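Local coordinates for protein transcriptional regulator, LacI family (Burkholderia phymatum, PDB 2RGY) that probably regulates transcription as a LacI-family DNA-binding protein, its periplasmic-binding-protein-like domain probably sensing a small sugar or related effector, at residues E85-R88 / K92-F95; P104-C109 / V252-N257. One frame throughout, in Å; residues are numbered along the deposited sequence.

How the interactions relate
Interaction 1 comes first along the chain and closes before interaction 2 opens. Their centres lie about 11 Å apart. Strands 93-96 and 107-108 are neighbours in one parallel five-stranded sheet, and the two contacts meet there: F95 N lies 2.7 Å from A106 O, and F95 O lies 3.0 Å from F108 N, both probable hydrogen bonds. Helix 80-89 packs on the sheet in interaction 1, and helix 244-260 in interaction 2. M93 faces the first helix and V94 the second, so the two helices cover opposite faces, as in the alpha/beta lobes of periplasmic-binding-protein-like folds. Interaction 2 thus ties a late helix to a sheet whose strands all come from residues 10-108.

Interaction 1 of 2, residues E85-R88 / K92-F95; sequences ELHR and KMVF
This contact belongs to a beta-alpha-beta unit, in which strand 70-73 leads into helix 80-89 and then into strand 93-96. L86 and H87 on the helix meet M93 and F95 on the strand. M93 is modelled as selenomethionine, and its side chain runs to both L86 and H87. Its SE atom lies 3.4 Å from the backbone O of L86. The chain bends at its last torsion (chi3 81°), which brings the CE methyl to within 4.0 Å of L86 CB. This is an apolar contact.

H87 approaches the same side chain from its other end. The imidazole and the M93 side chain run past each other in opposite directions. M93 CB sits at the edge of the ring, near its plane, 4.0 Å from H87 ND1. M93 SE makes an edge-on contact of the sulfur-aromatic type, here through selenium, 5.5 Å from the H87 ring centroid and 75° off the ring normal. The imidazole CG is anti to the backbone N (chi1 -164°), which carries the ring out beside M93 with its edge toward M93 CB. H87 ND1 is 4.2 Å from F95 CE2, and the approach is oblique.

The arrangement is that of a crossover helix lying against its own sheet. L86, M93 and F95 are all buried. M93 also touches V71 and V73 of strand 70-73, the first strand of the unit, and F95 touches V73. F100 meets the F95 ring and packs edge-to-face with H87. No hydrogen bond joins the two segments. H87 ND1 is buried here and has no polar partner in the model.

Interaction 2 of 2, residues P104-C109 / V252-N257; sequences PDASFC and VRWLIN
Apolar and aromatic contacts centre on W254, whose indole reaches from helix 244-260 to A106 and F108. F108 CZ comes within 3.7 Å of W254 CB. The F108 ring and the five-membered ring of W254 meet obliquely, with centroids 5.7 Å apart and planes at 54°. A106 makes an off-centre CH-pi contact: its CA is 4.2 Å from the centroid of the six-membered ring of W254, 30° off the ring normal. A106 CB adds an apolar contact with W254 CH2 at 3.9 Å. The indole CG is anti to the backbone N of W254, carrying the ring out toward residues 105-106.

D105 sets two oxygens against the indole. Its backbone O stands 3.5 Å above the plane of the W254 indole, over the ring centre. The D105 and W254 side chains cross at about a right angle, and the carboxylate plane is turned 43° from the ring plane. D105 OD1 makes a close approach to a ring carbon, 3.3 Å from W254 CZ2. No hydrogen bond links the segments, but R268 donates to D105 O and makes a cation-pi contact with W254.

The contact packs helix 244-260 against the edge strand 107-108 and the short 3-10 turn before it. Both F108 and W254 touch V94 of the adjoining strand 93-96, and V252 leans on helix 21-36 on the helix's other flank.

Interaction 1 of 2, residues E85-R88 / K92-F95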
# COMPACT_ATOMS: atom_id res chain seq x y z
N GLU A 85 9.04 22.38 18.32
CA GLU A 85 9.08 23.54 17.44
C GLU A 85 7.81 23.63 16.60
O GLU A 85 7.16 24.68 16.53
CB GLU A 85 10.30 23.43 16.52
CG GLU A 85 10.47 24.60 15.60
CD GLU A 85 11.72 24.48 14.78
OE1 GLU A 85 11.70 23.78 13.73
OE2 GLU A 85 12.75 25.08 15.20
N LEU A 86 7.46 22.52 15.96
CA LEU A 86 6.27 22.44 15.13
C LEU A 86 5.04 22.73 15.98
O LEU A 86 4.09 23.35 15.51
CB LEU A 86 6.16 21.04 14.50
CG LEU A 86 7.26 20.65 13.51
CD1 LEU A 86 7.17 19.16 13.16
CD2 LEU A 86 7.12 21.50 12.26
N HIS A 87 5.06 22.29 17.23
CA HIS A 87 3.92 22.51 18.11
C HIS A 87 3.73 23.97 18.49
O HIS A 87 2.59 24.43 18.63
CB HIS A 87 4.04 21.67 19.38
CG HIS A 87 2.75 21.55 20.12
ND1 HIS A 87 1.67 20.85 19.63
CD2 HIS A 87 2.36 22.04 21.32
CE1 HIS A 87 0.67 20.91 20.50
NE2 HIS A 87 1.07 21.63 21.53
N ARG A 88 4.82 24.72 18.68
CA ARG A 88 4.66 26.13 19.02
C ARG A 88 4.24 26.94 17.79
O ARG A 88 3.69 28.04 17.91
CB ARG A 88 5.93 26.71 19.63
CG ARG A 88 7.17 26.51 18.80
CD ARG A 88 8.21 27.56 19.19
NE ARG A 88 8.01 28.80 18.46
CZ ARG A 88 8.11 28.89 17.13
NH1 ARG A 88 8.42 27.80 16.41
NH2 ARG A 88 7.91 30.05 16.52
N LYS A 92 -2.52 23.26 17.60
CA LYS A 92 -3.51 22.22 17.36
C LYS A 92 -2.96 21.11 16.47
O LYS A 92 -3.25 21.04 15.27
CB LYS A 92 -4.78 22.83 16.75
CG LYS A 92 -5.58 23.61 17.78
CD LYS A 92 -6.88 24.16 17.23
CE LYS A 92 -7.62 24.95 18.32
NZ LYS A 92 -8.92 25.57 17.87
N MSE A 93 -2.15 20.26 17.09
CA MSE A 93 -1.48 19.13 16.44
C MSE A 93 -1.63 17.88 17.28
O MSE A 93 -1.79 17.95 18.49
CB MSE A 93 0.02 19.39 16.33
CG MSE A 93 0.48 20.34 15.24
SE MSE A 93 2.30 20.42 15.25
CE MSE A 93 2.73 19.05 14.41
N VAL A 94 -1.54 16.73 16.63
CA VAL A 94 -1.58 15.46 17.33
C VAL A 94 -0.46 14.61 16.72
O VAL A 94 -0.21 14.65 15.51
CB VAL A 94 -2.96 14.75 17.19
CG1 VAL A 94 -3.22 14.33 15.76
CG2 VAL A 94 -3.02 13.55 18.12
N PHE A 95 0.23 13.85 17.57
CA PHE A 95 1.34 13.01 17.14
C PHE A 95 1.04 11.53 17.31
O PHE A 95 0.64 11.09 18.38
CB PHE A 95 2.58 13.36 17.96
CG PHE A 95 2.98 14.80 17.86
CD1 PHE A 95 3.46 15.31 16.65
CD2 PHE A 95 2.85 15.65 18.95
CE1 PHE A 95 3.81 16.66 16.53
CE2 PHE A 95 3.20 17.00 18.85
CZ PHE A 95 3.68 17.51 17.64

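Interaction 2 of 2, residues P104-C109 / V252-N257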
# COMPACT_ATOMS: atom_id res chain seq x y z
N PRO A 104 1.53 15.42 26.81
CA PRO A 104 1.18 14.00 26.69
C PRO A 104 -0.08 13.60 25.94
O PRO A 104 -0.03 12.73 25.08
CB PRO A 104 1.16 13.54 28.14
CG PRO A 104 2.28 14.37 28.74
CD PRO A 104 2.02 15.73 28.17
N ASP A 105 -1.23 14.21 26.22
CA ASP A 105 -2.39 13.72 25.48
C ASP A 105 -2.43 14.11 24.00
O ASP A 105 -3.39 13.80 23.32
CB ASP A 105 -3.71 14.07 26.17
CG ASP A 105 -3.80 15.49 26.58
OD1 ASP A 105 -3.43 16.34 25.75
OD2 ASP A 105 -4.26 15.75 27.72
N ALA A 106 -1.37 14.75 23.52
CA ALA A 106 -1.28 15.11 22.10
C ALA A 106 -0.55 13.94 21.43
O ALA A 106 -0.29 13.95 20.22
CB ALA A 106 -0.48 16.39 21.92
N SER A 107 -0.23 12.93 22.23
CA SER A 107 0.47 11.74 21.77
C SER A 107 -0.38 10.47 21.91
O SER A 107 -0.92 10.18 22.98
CB SER A 107 1.78 11.55 22.56
OG SER A 107 2.36 10.29 22.28
N PHE A 108 -0.49 9.74 20.81
CA PHE A 108 -1.25 8.49 20.77
C PHE A 108 -0.28 7.42 20.28
O PHE A 108 0.10 7.39 19.11
CB PHE A 108 -2.44 8.65 19.84
CG PHE A 108 -3.56 9.45 20.45
CD1 PHE A 108 -4.65 8.80 21.05
CD2 PHE A 108 -3.49 10.85 20.50
CE1 PHE A 108 -5.66 9.54 21.69
CE2 PHE A 108 -4.49 11.60 21.13
CZ PHE A 108 -5.58 10.94 21.73
N CYS A 109 0.12 6.55 21.20
CA CYS A 109 1.11 5.53 20.88
C CYS A 109 0.78 4.18 21.51
O CYS A 109 0.41 4.11 22.67
CB CYS A 109 2.48 6.01 21.37
SG CYS A 109 3.93 5.19 20.65
N VAL A 252 -7.31 11.28 15.90
CA VAL A 252 -8.00 12.23 15.04
C VAL A 252 -9.26 12.79 15.71
O VAL A 252 -9.58 13.96 15.53
CB VAL A 252 -8.35 11.60 13.68
CG1 VAL A 252 -9.13 12.58 12.84
CG2 VAL A 252 -7.06 11.21 12.96
N ARG A 253 -9.97 11.97 16.48
CA ARG A 253 -11.16 12.44 17.18
C ARG A 253 -10.77 13.48 18.23
O ARG A 253 -11.44 14.50 18.38
CB ARG A 253 -11.90 11.28 17.84
CG ARG A 253 -12.68 10.44 16.84
CD ARG A 253 -13.40 9.28 17.50
NE ARG A 253 -14.27 8.60 16.55
CZ ARG A 253 -14.96 7.50 16.83
NH1 ARG A 253 -14.88 6.95 18.03
NH2 ARG A 253 -15.74 6.96 15.90
N TRP A 254 -9.68 13.22 18.94
CA TRP A 254 -9.18 14.14 19.96
C TRP A 254 -8.92 15.49 19.31
O TRP A 254 -9.30 16.53 19.84
CB TRP A 254 -7.89 13.61 20.57
CG TRP A 254 -7.32 14.49 21.63
CD1 TRP A 254 -7.73 14.57 22.93
CD2 TRP A 254 -6.25 15.44 21.49
NE1 TRP A 254 -6.98 15.51 23.61
CE2 TRP A 254 -6.06 16.06 22.75
CE3 TRP A 254 -5.42 15.83 20.42
CZ2 TRP A 254 -5.09 17.05 22.97
CZ3 TRP A 254 -4.45 16.81 20.64
CH2 TRP A 254 -4.29 17.41 21.90
N LEU A 255 -8.27 15.46 18.14
CA LEU A 255 -7.95 16.68 17.41
C LEU A 255 -9.21 17.39 16.94
O LEU A 255 -9.32 18.61 17.02
CB LEU A 255 -7.05 16.33 16.22
CG LEU A 255 -6.51 17.49 15.39
CD1 LEU A 255 -5.67 18.40 16.28
CD2 LEU A 255 -5.68 16.96 14.22
N ILE A 256 -10.18 16.62 16.45
CA ILE A 256 -11.42 17.20 15.97
C ILE A 256 -12.17 17.89 17.13
O ILE A 256 -12.76 18.95 16.93
CB ILE A 256 -12.29 16.11 15.27
CG1 ILE A 256 -11.61 15.70 13.95
CG2 ILE A 256 -13.70 16.63 15.01
CD1 ILE A 256 -12.34 14.62 13.16
N ASN A 257 -12.10 17.32 18.33
CA ASN A 257 -12.74 17.92 19.50
C ASN A 257 -12.19 19.34 19.70
O ASN A 257 -12.94 20.31 19.83
CB ASN A 257 -12.44 17.11 20.77
CG ASN A 257 -13.30 15.86 20.89
OD1 ASN A 257 -13.15 15.09 21.84
ND2 ASN A 257 -14.21 15.66 19.94